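Local coordinates for LanC-like protein GCR2 (Arabidopsis thaliana, PDB 3T33) that binds a zinc ion within a fold resembling that of the lantibiotic cyclases and may play a role in abscisic acid signaling, at residues Y45-S49 / M402-T406; K60-V64 / T87-L91; L284-C288 / C333-N339; V321-L327 / N339-F343; R329-C333 / F389-M395. One frame throughout, in Å; residues are numbered along the deposited sequence. Where two conformers were deposited one is given.

Overall arrangement
Interaction 3 carries three of the zinc ligands. Interaction 5 shares Cys333 with it, their centres being about 9 Å apart, and bonds the backbone of that ligand to 389-395. Interaction 4 shares Asn339 with interaction 3 (centres about 7 Å apart), and its Leu327 side chain comes within about 8 Å of the metal. Interaction 2 packs against interaction 5 through Val63 and Leu90, which meet Ile392 and Gly393, at a centre-to-centre distance of about 12 Å. Interaction 1 is more remote, its centre about 18 Å from that of interaction 4, which it touches through Met402 and Thr340. It joins residues far apart in sequence, and the other four are nested between its segments.

Interaction 1: residues Y45-S49 / M402-T406; sequences YKSFS and MNDPT
Ser49 and Asn403 mark the closest backbone approach, their CA atoms 5.3 Å apart, where the first turn of helix 45-69 meets the irregular 402-406 chain that follows helix 392-402. The contact thus ties an early helix to the late part of the all-helical toroid expected of a LanC-like protein, joining residues more than 350 positions apart. Tyr45 supplies the polar link. Its CG lies anti to the backbone N (chi1 -154°), a rotamer that extends the ring toward 402-406, where OH donates to Met402 O at 2.7 Å. The C=O...donor angle is 127° and the donor is tilted 20° from the carbonyl plane; the oxygen itself lies at the ring edge. Pro405 approaches Tyr45 from the opposite direction, and its CG comes within 3.7 Å of Tyr45 CZ, so the phenol end is hydrogen-bonded by a backbone oxygen and packed against a proline ring. Met402 adds a third surface: bends at chi2 and chi3 bring its methyl CE to 3.5 Å from Tyr45 OH. The same methyl meets the edge of the Phe48 ring, with Met402 CE 4.0 Å from Phe48 CE2. Lys360 makes a cation-pi contact with that ring, and helix 353-375 also packs against Tyr45 and Pro405 through Leu356. Ser49 turns its hydroxyl back toward its own helix, where OG sits 2.9 Å from Tyr45 O, and presents carbon to the partner chain: its CB is 4.1 Å from Met402 O.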
# COMPACT_ATOMS: atom_id res chain seq x y z
N TYR A 45 -7.01 -17.27 15.18
CA TYR A 45 -7.07 -15.93 14.65
C TYR A 45 -7.74 -14.90 15.56
O TYR A 45 -7.24 -13.80 15.70
CB TYR A 45 -7.66 -15.92 13.26
CG TYR A 45 -7.14 -14.72 12.51
CD1 TYR A 45 -7.88 -13.53 12.43
CD2 TYR A 45 -5.86 -14.73 11.93
CE1 TYR A 45 -7.36 -12.41 11.76
CE2 TYR A 45 -5.35 -13.61 11.29
CZ TYR A 45 -6.10 -12.48 11.21
OH TYR A 45 -5.56 -11.43 10.55
N LYS A 46 -8.82 -15.29 16.21
CA LYS A 46 -9.57 -14.41 17.07
C LYS A 46 -8.68 -13.77 18.09
O LYS A 46 -8.64 -12.54 18.12
CB LYS A 46 -10.75 -15.12 17.72
CG LYS A 46 -11.32 -16.22 16.78
CD LYS A 46 -10.45 -17.52 16.65
CE LYS A 46 -11.03 -18.51 15.63
NZ LYS A 46 -10.50 -18.23 14.25
N SER A 47 -7.94 -14.54 18.89
CA SER A 47 -7.03 -13.94 19.88
C SER A 47 -5.70 -13.42 19.29
O SER A 47 -5.07 -12.50 19.86
CB SER A 47 -6.75 -14.89 21.05
OG SER A 47 -6.26 -16.09 20.52
N PHE A 48 -5.25 -14.00 18.19
CA PHE A 48 -4.08 -13.46 17.52
C PHE A 48 -4.39 -12.01 17.06
O PHE A 48 -3.64 -11.12 17.37
CB PHE A 48 -3.73 -14.32 16.32
CG PHE A 48 -2.70 -13.73 15.43
CD1 PHE A 48 -1.36 -13.80 15.77
CD2 PHE A 48 -3.07 -13.08 14.26
CE1 PHE A 48 -0.37 -13.24 14.94
CE2 PHE A 48 -2.08 -12.53 13.40
CZ PHE A 48 -0.73 -12.61 13.76
N SER A 49 -5.51 -11.80 16.40
CA SER A 49 -5.86 -10.45 15.92
C SER A 49 -6.14 -9.48 17.08
O SER A 49 -5.68 -8.38 17.05
CB SER A 49 -7.01 -10.47 14.92
OG SER A 49 -8.11 -11.00 15.57
N MET A 402 -5.05 -6.20 9.91
CA MET A 402 -5.18 -7.66 10.22
C MET A 402 -6.45 -8.00 11.01
O MET A 402 -6.91 -9.13 11.01
CB MET A 402 -3.98 -8.21 10.96
CG MET A 402 -2.64 -8.08 10.26
SD MET A 402 -2.45 -9.26 8.90
CE MET A 402 -2.17 -10.75 9.86
N ASN A 403 -7.04 -7.03 11.67
CA ASN A 403 -8.26 -7.29 12.37
C ASN A 403 -9.34 -7.85 11.44
O ASN A 403 -10.16 -8.65 11.89
CB ASN A 403 -8.77 -6.03 13.05
CG ASN A 403 -9.57 -6.35 14.27
OD1 ASN A 403 -9.00 -6.75 15.31
ND2 ASN A 403 -10.91 -6.21 14.17
N ASP A 404 -9.34 -7.43 10.15
CA ASP A 404 -10.37 -7.87 9.24
C ASP A 404 -9.69 -8.12 7.88
O ASP A 404 -9.80 -7.30 6.94
CB ASP A 404 -11.52 -6.87 9.19
CG ASP A 404 -12.78 -7.41 8.46
OD1 ASP A 404 -12.81 -8.58 7.99
OD2 ASP A 404 -13.74 -6.66 8.35
N PRO A 405 -8.94 -9.21 7.79
CA PRO A 405 -7.90 -9.36 6.78
C PRO A 405 -8.42 -9.38 5.35
O PRO A 405 -7.69 -8.94 4.42
CB PRO A 405 -7.18 -10.66 7.17
CG PRO A 405 -8.03 -11.32 8.28
CD PRO A 405 -9.00 -10.33 8.78
N THR A 406 -9.68 -9.77 5.15
CA THR A 406 -10.30 -9.73 3.81
C THR A 406 -10.74 -8.29 3.35
O THR A 406 -11.10 -8.09 2.19
CB THR A 406 -11.46 -10.78 3.60
OG1 THR A 406 -12.54 -10.53 4.52
CG2 THR A 406 -10.92 -12.18 3.86

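Interaction 2: residues K60-V64 / T87-L91; sequences KDKVV and TAYLL
Leu90 and Lys60 have the most surface buried here, and they meet through carbon. With chi1 at 169°, Leu90 CG points away from its own backbone N, and the side chain crosses to the other helix; CD2 settles 3.9 Å from Lys60 CA and 4.1 Å from Lys60 CG. The leucine branch therefore lies against the root of the lysine, whose methylene chain runs past it at a slant. Farther out the lysine bends at chi3, and its NZ forms a salt bridge with Asp103, so the charge is taken up by helix 101-118 while the aliphatic part serves the packing. Leu90 CD2 also reaches Val63 CB, at 4.2 Å. The evidence is that of a roughly antiparallel helix pair: segments 60-64 and 87-91 have axes 10.4 Å apart at an angle of 148°, and no hydrogen bond passes between them. Neighbouring helices that run in opposite directions are in keeping with the alpha/alpha toroid of LanC-like proteins. Leu91, the third main contributor, crosses Val64 at about a right angle, with its CD1 4.1 Å from Val64 CG2. Thr87, one turn before Leu91, and Val63 slide past each other in opposite directions and bring Val63 CG1 to 3.7 Å from Thr87 OG1. That hydroxyl is hydrogen-bonded to Thr67 OG1, one turn beyond Val63 on helix 45-69, while Leu90 also packs on Ala396 and Leu400 of helix 392-402.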
# COMPACT_ATOMS: atom_id res chain seq x y z
N LYS A 60 0.24 3.17 17.53
CA LYS A 60 -0.57 4.33 17.17
C LYS A 60 -0.38 5.46 18.16
O LYS A 60 -0.14 6.61 17.77
CB LYS A 60 -2.05 3.94 17.09
CG LYS A 60 -2.98 5.11 16.81
CD LYS A 60 -4.44 4.72 17.02
CE LYS A 60 -4.87 4.97 18.46
NZ LYS A 60 -6.34 5.18 18.57
N ASP A 61 -0.49 5.15 19.45
CA ASP A 61 -0.32 6.14 20.50
C ASP A 61 1.06 6.78 20.43
O ASP A 61 1.20 8.00 20.52
CB ASP A 61 -0.54 5.51 21.88
CG ASP A 61 -2.01 5.40 22.24
OD1 ASP A 61 -2.86 5.69 21.37
OD2 ASP A 61 -2.31 5.04 23.40
N LYS A 62 2.09 5.94 20.28
CA LYS A 62 3.46 6.42 20.19
C LYS A 62 3.63 7.37 19.01
O LYS A 62 4.29 8.40 19.12
CB LYS A 62 4.43 5.25 20.07
CG LYS A 62 5.87 5.66 19.81
CD LYS A 62 6.41 6.53 20.94
CE LYS A 62 7.92 6.42 21.04
NZ LYS A 62 8.51 7.59 21.76
N VAL A 63 3.04 7.00 17.88
CA VAL A 63 3.12 7.82 16.68
C VAL A 63 2.41 9.18 16.86
O VAL A 63 2.96 10.18 16.48
CB VAL A 63 2.54 7.08 15.42
CG1 VAL A 63 2.52 8.04 14.20
CG2 VAL A 63 3.39 5.88 15.09
N VAL A 64 1.21 9.19 17.45
CA VAL A 64 0.50 10.41 17.82
C VAL A 64 1.32 11.25 18.80
O VAL A 64 1.40 12.46 18.62
CB VAL A 64 -0.89 10.15 18.41
CG1 VAL A 64 -1.54 11.45 18.91
CG2 VAL A 64 -1.80 9.53 17.34
N THR A 87 -0.13 10.33 9.82
CA THR A 87 -0.70 10.16 11.14
C THR A 87 -2.20 10.25 11.11
O THR A 87 -2.88 9.38 11.69
CB THR A 87 -0.10 11.21 12.11
OG1 THR A 87 1.32 10.95 12.21
CG2 THR A 87 -0.73 11.13 13.46
N ALA A 88 -2.75 11.26 10.40
CA ALA A 88 -4.17 11.35 10.25
C ALA A 88 -4.76 10.06 9.64
O ALA A 88 -5.84 9.59 10.04
CB ALA A 88 -4.54 12.58 9.33
N TYR A 89 -4.08 9.52 8.65
CA TYR A 89 -4.60 8.32 7.98
C TYR A 89 -4.60 7.12 8.90
O TYR A 89 -5.52 6.32 8.92
CB TYR A 89 -3.82 8.06 6.66
CG TYR A 89 -4.63 7.27 5.66
CD1 TYR A 89 -6.02 7.38 5.56
CD2 TYR A 89 -4.01 6.31 4.88
CE1 TYR A 89 -6.74 6.58 4.64
CE2 TYR A 89 -4.70 5.53 3.99
CZ TYR A 89 -6.05 5.67 3.85
OH TYR A 89 -6.64 4.81 2.91
N LEU A 90 -3.56 7.01 9.69
CA LEU A 90 -3.48 5.93 10.68
C LEU A 90 -4.65 6.06 11.68
O LEU A 90 -5.24 5.04 12.11
CB LEU A 90 -2.12 5.97 11.37
CG LEU A 90 -2.05 5.04 12.62
CD1 LEU A 90 -2.26 3.55 12.25
CD2 LEU A 90 -0.70 5.26 13.38
N LEU A 91 -4.99 7.31 12.03
CA LEU A 91 -6.08 7.63 12.96
C LEU A 91 -7.40 7.32 12.34
O LEU A 91 -8.33 6.81 13.01
CB LEU A 91 -5.99 9.11 13.39
CG LEU A 91 -4.98 9.29 14.53
CD1 LEU A 91 -4.64 10.73 14.64
CD2 LEU A 91 -5.61 8.80 15.83

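Interaction 3: residues L284-C288 / C333-N339; sequences LVHWC and CHGISGN. With ZN (zinc ion), chain B.
Cys288, Cys333 and His334 meet at the zinc ion. Cys288 SG binds it at 2.2 Å, Cys333 SG at 2.3 Å and His334 ND1 at 1.9 Å; one further atom, from outside the two segments, completes four ligands. The histidine uses its ND1 side, with Cys288 SG beside the ring edge, 3.3 Å from ND1. Cys288 brings its sulfur to the metal with SG between the backbone N and the carbonyl carbon (chi1 56°). A bound acetate, probably from the crystallisation liquor, lies close to His334. This Cys-Cys-His set is the zinc site of the LanC-like family, and in bacterial lantibiotic cyclases the corresponding zinc is thought to activate a substrate thiol; here the coordinates establish metal binding alone. In the second shell, the His286 ring lies obliquely to that of His334, with planes at 37° and centroids 5.1 Å apart, and Leu284 CB lies over one face of the His286 ring. Trp287 offers the edge of its ring to the other cysteine, its CE3 3.8 Å from Cys333 SG. Farther out, Phe410 stacks on Trp287 and Tyr413 meets it edge-to-face, so residues near the C-terminus pack round the tryptophan. On the backbone side a water accepts from Trp287 N at 3.0 Å and from Gly335 N at 3.2 Å. Gly335 is the N-cap of helix 336-350, so the water links the metal-binding loop to that helix start.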
# COMPACT_ATOMS: atom_id res chain seq x y z
N LEU A 284 16.11 -5.76 -5.36
CA LEU A 284 14.99 -5.15 -4.62
C LEU A 284 13.68 -5.96 -4.59
O LEU A 284 13.14 -6.34 -5.63
CB LEU A 284 14.74 -3.71 -5.12
CG LEU A 284 15.97 -2.77 -5.01
CD1 LEU A 284 15.67 -1.38 -5.49
CD2 LEU A 284 16.66 -2.73 -3.60
N VAL A 285 13.18 -6.22 -3.39
CA VAL A 285 11.89 -6.95 -3.21
C VAL A 285 11.01 -6.07 -2.33
O VAL A 285 10.88 -6.30 -1.13
CB VAL A 285 12.12 -8.35 -2.58
CG1 VAL A 285 10.80 -9.14 -2.44
CG2 VAL A 285 13.15 -9.14 -3.40
N HIS A 286 10.48 -4.99 -2.90
CA HIS A 286 9.82 -3.92 -2.12
C HIS A 286 8.48 -3.70 -2.77
O HIS A 286 8.30 -4.09 -3.93
CB HIS A 286 10.50 -2.55 -2.29
CG HIS A 286 11.93 -2.46 -1.83
ND1 HIS A 286 12.54 -3.43 -1.05
CD2 HIS A 286 12.84 -1.47 -1.99
CE1 HIS A 286 13.79 -3.05 -0.78
NE2 HIS A 286 13.98 -1.85 -1.30
N TRP A 287 7.56 -3.09 -2.03
CA TRP A 287 6.40 -2.48 -2.64
C TRP A 287 6.94 -1.52 -3.70
O TRP A 287 6.44 -1.50 -4.80
CB TRP A 287 5.64 -1.62 -1.63
CG TRP A 287 4.55 -0.90 -2.29
CD1 TRP A 287 3.43 -1.46 -2.83
CD2 TRP A 287 4.46 0.50 -2.55
NE1 TRP A 287 2.64 -0.48 -3.38
CE2 TRP A 287 3.26 0.73 -3.24
CE3 TRP A 287 5.31 1.59 -2.28
CZ2 TRP A 287 2.85 2.01 -3.67
CZ3 TRP A 287 4.89 2.86 -2.69
CH2 TRP A 287 3.67 3.06 -3.37
N CYS A 288 7.88 -0.65 -3.35
CA CYS A 288 8.24 0.44 -4.28
C CYS A 288 8.87 -0.13 -5.54
O CYS A 288 8.46 0.24 -6.63
CB CYS A 288 9.01 1.59 -3.62
SG CYS A 288 10.47 1.10 -2.83
N CYS A 333 6.64 1.14 2.50
CA CYS A 333 7.26 1.29 1.19
C CYS A 333 8.13 0.08 0.85
O CYS A 333 7.82 -0.66 -0.08
CB CYS A 333 8.10 2.57 1.14
SG CYS A 333 8.18 3.36 -0.49
N HIS A 334 9.20 -0.10 1.61
CA HIS A 334 10.11 -1.22 1.38
C HIS A 334 10.48 -1.90 2.70
O HIS A 334 11.59 -1.74 3.21
CB HIS A 334 11.38 -0.74 0.67
CG HIS A 334 11.76 0.67 0.99
ND1 HIS A 334 11.34 1.75 0.24
CD2 HIS A 334 12.53 1.18 1.99
CE1 HIS A 334 11.83 2.86 0.76
NE2 HIS A 334 12.55 2.54 1.82
N GLY A 335 9.54 -2.66 3.24
CA GLY A 335 9.76 -3.37 4.49
C GLY A 335 8.79 -4.51 4.69
O GLY A 335 8.10 -4.93 3.76
N ILE A 336 8.74 -5.03 5.92
CA ILE A 336 7.86 -6.14 6.24
C ILE A 336 6.39 -5.72 6.36
O ILE A 336 5.53 -6.33 5.74
CB ILE A 336 8.34 -6.90 7.49
CG1 ILE A 336 9.78 -7.37 7.23
CG2 ILE A 336 7.40 -8.08 7.80
CD1 ILE A 336 10.53 -7.97 8.46
N SER A 337 6.05 -4.64 7.07
CA SER A 337 4.63 -4.26 7.14
C SER A 337 4.03 -4.19 5.71
O SER A 337 2.89 -4.61 5.48
CB SER A 337 4.41 -2.94 7.91
OG SER A 337 5.07 -2.90 9.18
N GLY A 338 4.82 -3.70 4.75
CA GLY A 338 4.29 -3.48 3.40
C GLY A 338 4.21 -4.79 2.65
O GLY A 338 3.21 -5.06 1.98
N ASN A 339 5.26 -5.62 2.76
CA ASN A 339 5.21 -6.95 2.13
C ASN A 339 4.10 -7.91 2.68
O ASN A 339 3.56 -8.74 1.95
CB ASN A 339 6.58 -7.59 2.10
CG ASN A 339 7.57 -6.76 1.28
OD1 ASN A 339 8.73 -7.06 1.23
ND2 ASN A 339 7.12 -5.70 0.69
ZN ZN B . 10.19 2.43 -1.08
O HOH W 1 7.34 -2.96 0.95

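Interaction 4: residues V321-L327 / N339-F343; sequences VWSRGLL and NTYVF
Trp322 and Phe343 meet in an offset edge-to-face pair: the edge of the indole points to the phenyl face, their planes stand at 84° and the centroids of the two six-membered rings are 5.7 Å apart. The closest side-chain atoms are Trp322 CE3 and Phe343 CZ, at 3.8 Å. Phe343 CG lies beside its backbone N, anti to the carbonyl carbon (chi1 -48°), and the ring stretches across to the opposing helix until CZ is 3.7 Å from Trp322 N, which it meets with its rim. Val321 also meets the phenylalanine. It passes the ring in the opposite direction, its CG1 3.8 Å from Phe343 CZ and equally 3.8 Å from Asn339 CB. Its second branch goes to the valine: Val321 CG2 and Val342 CG2 reach toward each other tip to tip at 4.1 Å. These contacts join the end of helix 308-324 to the first half of helix 336-350, the helix that follows the zinc-binding loop, as successive helices of the LanC-like toroid. Pro292 of helix 291-305 packs on Val321, Asn339 and Val342. The aromatic pair has further partners: Phe362 meets Phe343 edge-to-face, Arg358 makes a cation-pi contact with Trp322, and Trp322 NE1 is hydrogen-bonded to Glu17. Beyond the helix end, Leu327 crosses the Asn339 side chain at about a right angle and also touches His286.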
# COMPACT_ATOMS: atom_id res chain seq x y z
N VAL A 321 8.20 -13.05 -2.54
CA VAL A 321 7.98 -12.38 -1.23
C VAL A 321 8.11 -13.36 -0.04
O VAL A 321 8.79 -13.08 0.98
CB VAL A 321 6.64 -11.65 -1.22
CG1 VAL A 321 6.56 -10.71 0.00
CG2 VAL A 321 6.53 -10.83 -2.52
N TRP A 322 7.53 -14.54 -0.17
CA TRP A 322 7.65 -15.48 0.95
C TRP A 322 9.10 -15.83 1.26
O TRP A 322 9.47 -15.92 2.44
CB TRP A 322 6.77 -16.72 0.75
CG TRP A 322 6.76 -17.69 1.87
CD1 TRP A 322 7.13 -18.98 1.80
CD2 TRP A 322 6.31 -17.47 3.24
NE1 TRP A 322 6.99 -19.57 3.03
CE2 TRP A 322 6.48 -18.68 3.92
CE3 TRP A 322 5.81 -16.36 3.95
CZ2 TRP A 322 6.15 -18.85 5.30
CZ3 TRP A 322 5.48 -16.51 5.33
CH2 TRP A 322 5.65 -17.75 5.98
N SER A 323 9.95 -16.01 0.25
CA SER A 323 11.33 -16.34 0.61
C SER A 323 12.27 -15.17 0.79
O SER A 323 13.19 -15.24 1.61
CB SER A 323 11.95 -17.37 -0.35
OG SER A 323 12.37 -16.75 -1.54
N ARG A 324 12.04 -14.08 0.09
CA ARG A 324 12.99 -12.96 0.20
C ARG A 324 12.37 -11.68 0.77
O ARG A 324 13.05 -10.66 0.85
CB ARG A 324 13.61 -12.66 -1.16
CG ARG A 324 14.50 -13.79 -1.78
CD ARG A 324 14.65 -13.60 -3.32
NE ARG A 324 15.41 -12.39 -3.63
CZ ARG A 324 15.57 -11.88 -4.85
NH1 ARG A 324 15.04 -12.46 -5.93
NH2 ARG A 324 16.29 -10.78 -4.99
N GLY A 325 11.09 -11.75 1.18
CA GLY A 325 10.30 -10.55 1.42
C GLY A 325 10.38 -10.07 2.84
O GLY A 325 9.85 -9.02 3.19
N LEU A 326 11.03 -10.86 3.67
CA LEU A 326 11.24 -10.52 5.07
C LEU A 326 12.45 -9.55 5.26
O LEU A 326 13.46 -9.86 5.92
CB LEU A 326 11.36 -11.81 5.87
CG LEU A 326 10.98 -11.83 7.34
CD1 LEU A 326 9.47 -11.53 7.58
CD2 LEU A 326 11.39 -13.22 7.95
N LEU A 327 12.30 -8.36 4.68
CA LEU A 327 13.28 -7.30 4.61
C LEU A 327 13.80 -6.89 5.98
O LEU A 327 13.05 -6.94 6.96
CB LEU A 327 12.58 -6.09 3.98
CG LEU A 327 12.60 -5.80 2.47
CD1 LEU A 327 13.06 -6.97 1.63
CD2 LEU A 327 11.35 -5.16 1.93
N ASN A 339 5.26 -5.62 2.76
CA ASN A 339 5.21 -6.95 2.13
C ASN A 339 4.10 -7.91 2.68
O ASN A 339 3.56 -8.74 1.95
CB ASN A 339 6.58 -7.59 2.10
CG ASN A 339 7.57 -6.76 1.28
OD1 ASN A 339 8.73 -7.06 1.23
ND2 ASN A 339 7.12 -5.70 0.69
N THR A 340 3.69 -7.72 3.94
CA THR A 340 2.55 -8.45 4.46
C THR A 340 1.32 -8.38 3.56
O THR A 340 0.61 -9.39 3.39
CB THR A 340 2.19 -7.88 5.87
OG1 THR A 340 3.32 -8.11 6.69
CG2 THR A 340 1.01 -8.62 6.48
N TYR A 341 1.08 -7.22 2.97
CA TYR A 341 -0.10 -6.99 2.12
C TYR A 341 -0.09 -7.86 0.92
O TYR A 341 -1.16 -8.21 0.35
CB TYR A 341 -0.22 -5.51 1.70
CG TYR A 341 -0.89 -4.62 2.76
CD1 TYR A 341 -2.27 -4.59 2.92
CD2 TYR A 341 -0.12 -3.85 3.63
CE1 TYR A 341 -2.86 -3.80 3.94
CE2 TYR A 341 -0.71 -3.08 4.64
CZ TYR A 341 -2.06 -3.03 4.77
OH TYR A 341 -2.65 -2.22 5.75
N VAL A 342 1.09 -8.26 0.49
CA VAL A 342 1.08 -9.26 -0.60
C VAL A 342 0.26 -10.51 -0.20
O VAL A 342 -0.64 -10.94 -0.94
CB VAL A 342 2.52 -9.69 -1.00
CG1 VAL A 342 2.45 -10.76 -2.04
CG2 VAL A 342 3.27 -8.51 -1.61
N PHE A 343 0.52 -11.06 0.99
CA PHE A 343 -0.25 -12.24 1.42
C PHE A 343 -1.71 -12.00 1.64
O PHE A 343 -2.53 -12.78 1.22
CB PHE A 343 0.46 -12.90 2.61
CG PHE A 343 1.93 -13.07 2.36
CD1 PHE A 343 2.36 -13.71 1.20
CD2 PHE A 343 2.87 -12.54 3.24
CE1 PHE A 343 3.72 -13.90 0.96
CE2 PHE A 343 4.22 -12.71 3.03
CZ PHE A 343 4.66 -13.36 1.87

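Interaction 5: residues R329-C333 / F389-M395; sequences RVGIC and FEGIGGM. With ZN (zinc ion), chain B.
A clear direct hydrogen bond joins the segments: Cys333 N donates to Phe389 O at 3.0 Å, with an N-H...O angle of 164°, in the carbonyl plane and on a lone pair. Because Cys333 binds the zinc ion, Phe389 is a second-shell residue that helps to position the backbone of a metal ligand. Two waters extend the polar link. One accepts from Ile332 N at 2.7 Å and donates to Gly391 O at 2.9 Å; the other donates to Glu390 O and accepts a weak bond from Gly331 N. Segment 389-395 is a glycine-rich loop that runs into the start of helix 392-402, and with the loop ahead of helix 336-350 it lies beside the zinc site of the LanC-like helical toroid. Apolar contacts centre on Ile332. Its CG2, anti to the backbone N, makes a CH-pi contact over one face of Phe389, 4.1 Å from the centroid and 23° off the normal. Its other branch lies against bare helix backbone, CG1 3.4 Å from Gly394 CA. Val330 crosses Met395 at about a right angle, with Val330 CG2 3.8 Å from the sulfur SD of Met395, a pair that Leu366 of helix 353-375 also touches.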
# COMPACT_ATOMS: atom_id res chain seq x y z
N ARG A 329 13.93 -4.07 7.14
CA ARG A 329 13.32 -2.75 7.36
C ARG A 329 11.87 -2.98 7.72
O ARG A 329 11.23 -3.94 7.24
CB ARG A 329 13.35 -2.02 6.06
CG ARG A 329 14.70 -2.07 5.44
CD ARG A 329 14.69 -1.51 4.12
NE ARG A 329 16.06 -1.48 3.65
CZ ARG A 329 16.44 -0.85 2.55
NH1 ARG A 329 15.52 -0.22 1.83
NH2 ARG A 329 17.71 -0.87 2.18
N VAL A 330 11.34 -2.09 8.55
CA VAL A 330 10.11 -2.32 9.25
C VAL A 330 8.87 -1.95 8.40
O VAL A 330 7.80 -2.52 8.61
CB VAL A 330 10.12 -1.46 10.55
CG1 VAL A 330 9.90 0.06 10.19
CG2 VAL A 330 9.05 -1.94 11.64
N GLY A 331 9.03 -1.04 7.43
CA GLY A 331 7.95 -0.20 6.95
C GLY A 331 7.08 -0.67 5.80
O GLY A 331 7.12 -1.81 5.42
N ILE A 332 6.29 0.25 5.25
CA ILE A 332 5.34 0.00 4.22
C ILE A 332 5.95 0.05 2.82
O ILE A 332 5.79 -0.92 2.06
CB ILE A 332 4.18 1.00 4.34
CG1 ILE A 332 3.26 0.66 5.53
CG2 ILE A 332 3.37 1.11 3.05
CD1 ILE A 332 2.40 -0.58 5.36
N CYS A 333 6.64 1.14 2.50
CA CYS A 333 7.26 1.29 1.19
C CYS A 333 8.13 0.08 0.85
O CYS A 333 7.82 -0.66 -0.08
CB CYS A 333 8.10 2.57 1.14
SG CYS A 333 8.18 3.36 -0.49
N PHE A 389 4.86 5.70 5.63
CA PHE A 389 5.54 4.88 4.62
C PHE A 389 6.92 4.33 4.96
O PHE A 389 7.40 3.43 4.30
CB PHE A 389 5.48 5.49 3.23
CG PHE A 389 4.17 5.22 2.49
CD1 PHE A 389 2.97 5.78 2.92
CD2 PHE A 389 4.14 4.40 1.35
CE1 PHE A 389 1.76 5.49 2.28
CE2 PHE A 389 2.95 4.13 0.67
CZ PHE A 389 1.73 4.67 1.15
N GLU A 390 7.53 4.80 6.03
CA GLU A 390 8.90 4.40 6.33
C GLU A 390 9.00 3.89 7.72
O GLU A 390 9.80 2.97 7.99
CB GLU A 390 9.84 5.58 6.21
CG GLU A 390 10.14 6.00 4.78
CD GLU A 390 11.09 7.22 4.66
OE1 GLU A 390 11.35 7.91 5.70
OE2 GLU A 390 11.57 7.48 3.51
N GLY A 391 8.26 4.51 8.63
CA GLY A 391 8.38 4.17 10.05
C GLY A 391 7.28 3.26 10.61
O GLY A 391 6.63 2.50 9.85
N ILE A 392 7.07 3.35 11.92
CA ILE A 392 6.25 2.39 12.59
C ILE A 392 4.79 2.74 12.43
O ILE A 392 3.92 1.95 12.75
CB ILE A 392 6.59 2.20 14.11
CG1 ILE A 392 6.40 3.50 14.92
CG2 ILE A 392 7.97 1.71 14.27
CD1 ILE A 392 6.61 3.34 16.41
N GLY A 393 4.52 3.96 11.98
CA GLY A 393 3.13 4.34 11.59
C GLY A 393 2.52 3.26 10.68
O GLY A 393 1.36 2.89 10.84
N GLY A 394 3.30 2.73 9.74
CA GLY A 394 2.78 1.80 8.71
C GLY A 394 2.61 0.37 9.25
O GLY A 394 1.74 -0.44 8.77
N MET A 395 3.43 0.07 10.24
CA MET A 395 3.31 -1.21 11.01
C MET A 395 2.05 -1.18 11.79
O MET A 395 1.30 -2.13 11.73
CB MET A 395 4.49 -1.39 11.96
CG MET A 395 4.54 -2.76 12.63
SD MET A 395 5.96 -2.90 13.72
CE MET A 395 5.52 -4.38 14.64
ZN ZN B . 10.19 2.43 -1.08
O HOH W 2 10.94 0.93 6.25
O HOH W 3 6.05 2.27 7.02